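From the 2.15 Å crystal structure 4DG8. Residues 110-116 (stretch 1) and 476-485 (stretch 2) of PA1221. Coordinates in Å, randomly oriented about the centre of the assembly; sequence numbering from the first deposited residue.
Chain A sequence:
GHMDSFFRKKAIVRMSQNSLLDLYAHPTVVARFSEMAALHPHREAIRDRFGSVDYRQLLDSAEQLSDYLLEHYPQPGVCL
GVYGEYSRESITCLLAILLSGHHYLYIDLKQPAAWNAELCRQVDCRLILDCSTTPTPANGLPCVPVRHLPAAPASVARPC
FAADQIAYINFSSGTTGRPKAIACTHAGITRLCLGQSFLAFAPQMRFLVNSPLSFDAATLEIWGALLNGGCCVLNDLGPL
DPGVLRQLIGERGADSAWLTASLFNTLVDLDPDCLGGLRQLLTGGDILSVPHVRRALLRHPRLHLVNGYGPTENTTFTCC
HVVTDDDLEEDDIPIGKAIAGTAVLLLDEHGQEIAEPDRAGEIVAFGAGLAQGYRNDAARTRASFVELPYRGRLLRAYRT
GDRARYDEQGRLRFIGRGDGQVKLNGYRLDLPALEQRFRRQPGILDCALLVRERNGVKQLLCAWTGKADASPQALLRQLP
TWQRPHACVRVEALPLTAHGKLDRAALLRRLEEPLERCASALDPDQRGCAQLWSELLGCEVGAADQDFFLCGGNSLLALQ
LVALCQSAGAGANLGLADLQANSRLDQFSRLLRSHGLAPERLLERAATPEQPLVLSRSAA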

# COMPACT_ATOMS: atom_id res chain seq x y z
N LYS A 110 -17.14 3.05 -6.96
CA LYS A 110 -18.12 3.45 -5.97
C LYS A 110 -17.76 4.79 -5.30
O LYS A 110 -18.53 5.29 -4.49
CB LYS A 110 -18.31 2.36 -4.91
CG LYS A 110 -18.90 1.06 -5.46
N GLN A 111 -16.61 5.35 -5.65
CA GLN A 111 -16.28 6.72 -5.23
C GLN A 111 -17.03 7.69 -6.14
O GLN A 111 -17.51 7.29 -7.19
CB GLN A 111 -14.77 6.97 -5.33
CG GLN A 111 -13.94 6.12 -4.38
CD GLN A 111 -14.36 6.29 -2.93
OE1 GLN A 111 -14.75 7.38 -2.51
NE2 GLN A 111 -14.27 5.22 -2.16
N PRO A 112 -17.15 8.97 -5.72
CA PRO A 112 -17.82 9.97 -6.57
C PRO A 112 -17.14 10.10 -7.93
O PRO A 112 -15.91 10.22 -8.01
CB PRO A 112 -17.64 11.27 -5.78
CG PRO A 112 -17.56 10.82 -4.35
CD PRO A 112 -16.78 9.53 -4.41
N ALA A 113 -17.93 10.12 -8.99
CA ALA A 113 -17.39 10.15 -10.34
C ALA A 113 -16.51 11.37 -10.60
O ALA A 113 -15.50 11.27 -11.30
CB ALA A 113 -18.52 10.05 -11.36
N ALA A 114 -16.85 12.53 -10.04
CA ALA A 114 -16.03 13.72 -10.26
C ALA A 114 -14.61 13.52 -9.74
O ALA A 114 -13.60 13.90 -10.38
CB ALA A 114 -16.68 14.98 -9.63
N TRP A 115 -14.53 12.92 -8.55
CA TRP A 115 -13.24 12.60 -7.93
C TRP A 115 -12.42 11.67 -8.83
O TRP A 115 -11.25 11.96 -9.14
CB TRP A 115 -13.47 12.00 -6.53
CG TRP A 115 -12.25 11.35 -5.91
CD1 TRP A 115 -11.87 10.04 -6.02
CD2 TRP A 115 -11.26 11.98 -5.09
NE1 TRP A 115 -10.71 9.82 -5.32
CE2 TRP A 115 -10.31 11.00 -4.74
CE3 TRP A 115 -11.09 13.29 -4.62
CZ2 TRP A 115 -9.21 11.28 -3.94
CZ3 TRP A 115 -9.99 13.57 -3.82
CH2 TRP A 115 -9.05 12.57 -3.50
N ASN A 116 -13.04 10.58 -9.28
CA ASN A 116 -12.34 9.64 -10.16
C ASN A 116 -11.92 10.25 -11.49
O ASN A 116 -10.84 9.96 -12.00
CB ASN A 116 -13.17 8.37 -10.39
CG ASN A 116 -13.03 7.39 -9.25
OD1 ASN A 116 -12.00 7.34 -8.59
ND2 ASN A 116 -14.08 6.62 -8.99
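Stretch 2 476-485: LRQLPTWQRP

The amide of one side chain, Gln111, is bonded at both of its ends to a single residue, Thr481. Thr481 N donates to Gln111 OE1 at 2.8 Å, and Gln111 NE2 donates to Thr481 OG1, also at 2.8 Å. Both bonds are close to straight. Gln111 reaches this position with chi1 and chi2 both m; its CA-to-CB bond points sideways, but the end of the side chain comes nearer. Thr481 holds its hydroxyl with chi1 p.

Stretch 2 begins in a helix that started earlier in the chain, passes through an extended Leu479 and Pro480, and turns into a 3-10 segment at 481-483. Gln483 N bonds to Pro480 O at 3.0 Å within that turn. The two backbones come nearest at Gln111 and Pro480, with CA atoms 5.8 Å apart.

Stretch 1 turns from loop into helix, with Pro112 at the N-cap position. The CA-to-CB bond of Trp115, chi1 t, points toward stretch 2, and the ring offers a face to Pro480. Pro480 CD lies 3.8 Å from the centroid of the Trp115 six-membered ring, nearly along its normal, a CH-pi contact. Pro112 CG sits 3.4 Å from Arg484 NH2, at the guanidinium edge. Arg484 NE donates a hydrogen bond to Leu479 O at 3.0 Å. One water links Lys110 O (3.1 Å) to Arg484 NH2 (3.3 Å).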

# COMPACT_ATOMS: atom_id res chain seq x y z
N LEU A 476 -18.60 16.89 2.15
CA LEU A 476 -18.64 15.43 2.32
C LEU A 476 -19.00 14.73 1.01
O LEU A 476 -18.39 13.72 0.64
CB LEU A 476 -19.64 15.04 3.41
CG LEU A 476 -19.37 15.59 4.81
CD1 LEU A 476 -20.44 15.11 5.77
CD2 LEU A 476 -18.00 15.17 5.28
N ARG A 477 -20.00 15.26 0.31
CA ARG A 477 -20.38 14.73 -1.00
C ARG A 477 -19.22 14.69 -2.01
O ARG A 477 -19.20 13.83 -2.89
CB ARG A 477 -21.54 15.54 -1.59
CG ARG A 477 -22.88 15.27 -0.94
CD ARG A 477 -23.99 15.86 -1.78
NE ARG A 477 -24.02 17.32 -1.74
CZ ARG A 477 -24.75 18.02 -0.88
NH1 ARG A 477 -25.51 17.41 0.02
NH2 ARG A 477 -24.72 19.35 -0.91
N GLN A 478 -18.27 15.62 -1.89
CA GLN A 478 -17.15 15.69 -2.83
C GLN A 478 -15.92 14.88 -2.41
O GLN A 478 -15.02 14.66 -3.22
CB GLN A 478 -16.74 17.14 -3.04
CG GLN A 478 -17.73 17.96 -3.84
CD GLN A 478 -17.21 19.34 -4.13
OE1 GLN A 478 -17.47 20.28 -3.37
NE2 GLN A 478 -16.45 19.48 -5.22
N LEU A 479 -15.89 14.45 -1.16
CA LEU A 479 -14.73 13.71 -0.65
C LEU A 479 -14.83 12.22 -0.96
O LEU A 479 -15.92 11.67 -1.08
CB LEU A 479 -14.58 13.93 0.87
CG LEU A 479 -14.38 15.36 1.39
CD1 LEU A 479 -14.46 15.39 2.92
CD2 LEU A 479 -13.06 15.97 0.90
N PRO A 480 -13.67 11.56 -1.10
CA PRO A 480 -13.74 10.10 -1.20
C PRO A 480 -14.26 9.54 0.12
O PRO A 480 -14.09 10.17 1.17
CB PRO A 480 -12.29 9.70 -1.44
CG PRO A 480 -11.48 10.82 -0.89
CD PRO A 480 -12.29 12.07 -1.11
N THR A 481 -14.91 8.38 0.07
CA THR A 481 -15.53 7.80 1.25
C THR A 481 -14.56 7.78 2.44
O THR A 481 -14.93 8.16 3.56
CB THR A 481 -16.06 6.36 1.00
OG1 THR A 481 -14.99 5.53 0.51
CG2 THR A 481 -17.22 6.36 0.01
N TRP A 482 -13.33 7.36 2.18
CA TRP A 482 -12.36 7.14 3.25
C TRP A 482 -11.92 8.43 3.97
O TRP A 482 -11.34 8.36 5.05
CB TRP A 482 -11.15 6.36 2.73
CG TRP A 482 -10.23 7.18 1.87
CD1 TRP A 482 -10.29 7.31 0.51
CD2 TRP A 482 -9.12 7.97 2.31
NE1 TRP A 482 -9.27 8.14 0.07
CE2 TRP A 482 -8.54 8.56 1.16
CE3 TRP A 482 -8.55 8.23 3.56
CZ2 TRP A 482 -7.43 9.40 1.23
CZ3 TRP A 482 -7.44 9.06 3.63
CH2 TRP A 482 -6.89 9.64 2.47
N GLN A 483 -12.20 9.59 3.38
CA GLN A 483 -11.91 10.87 4.03
C GLN A 483 -13.10 11.54 4.71
O GLN A 483 -12.95 12.59 5.31
CB GLN A 483 -11.35 11.87 3.01
CG GLN A 483 -10.01 11.50 2.45
CD GLN A 483 -9.47 12.57 1.51
OE1 GLN A 483 -10.10 13.60 1.30
NE2 GLN A 483 -8.30 12.31 0.94
N ARG A 484 -14.29 10.95 4.58
CA ARG A 484 -15.48 11.57 5.18
C ARG A 484 -15.56 11.24 6.65
O ARG A 484 -15.52 10.07 7.02
CB ARG A 484 -16.76 11.08 4.49
CG ARG A 484 -16.89 11.51 3.04
CD ARG A 484 -17.98 10.70 2.37
NE ARG A 484 -18.00 10.90 0.93
CZ ARG A 484 -18.80 10.23 0.11
NH1 ARG A 484 -19.64 9.32 0.60
NH2 ARG A 484 -18.76 10.47 -1.19
N PRO A 485 -15.66 12.27 7.50
CA PRO A 485 -15.77 12.00 8.94
C PRO A 485 -16.95 11.08 9.22
O PRO A 485 -17.99 11.18 8.57
CB PRO A 485 -16.04 13.37 9.54
CG PRO A 485 -15.38 14.31 8.58
CD PRO A 485 -15.57 13.71 7.21
O HOH W 1 -19.44 7.95 -3.17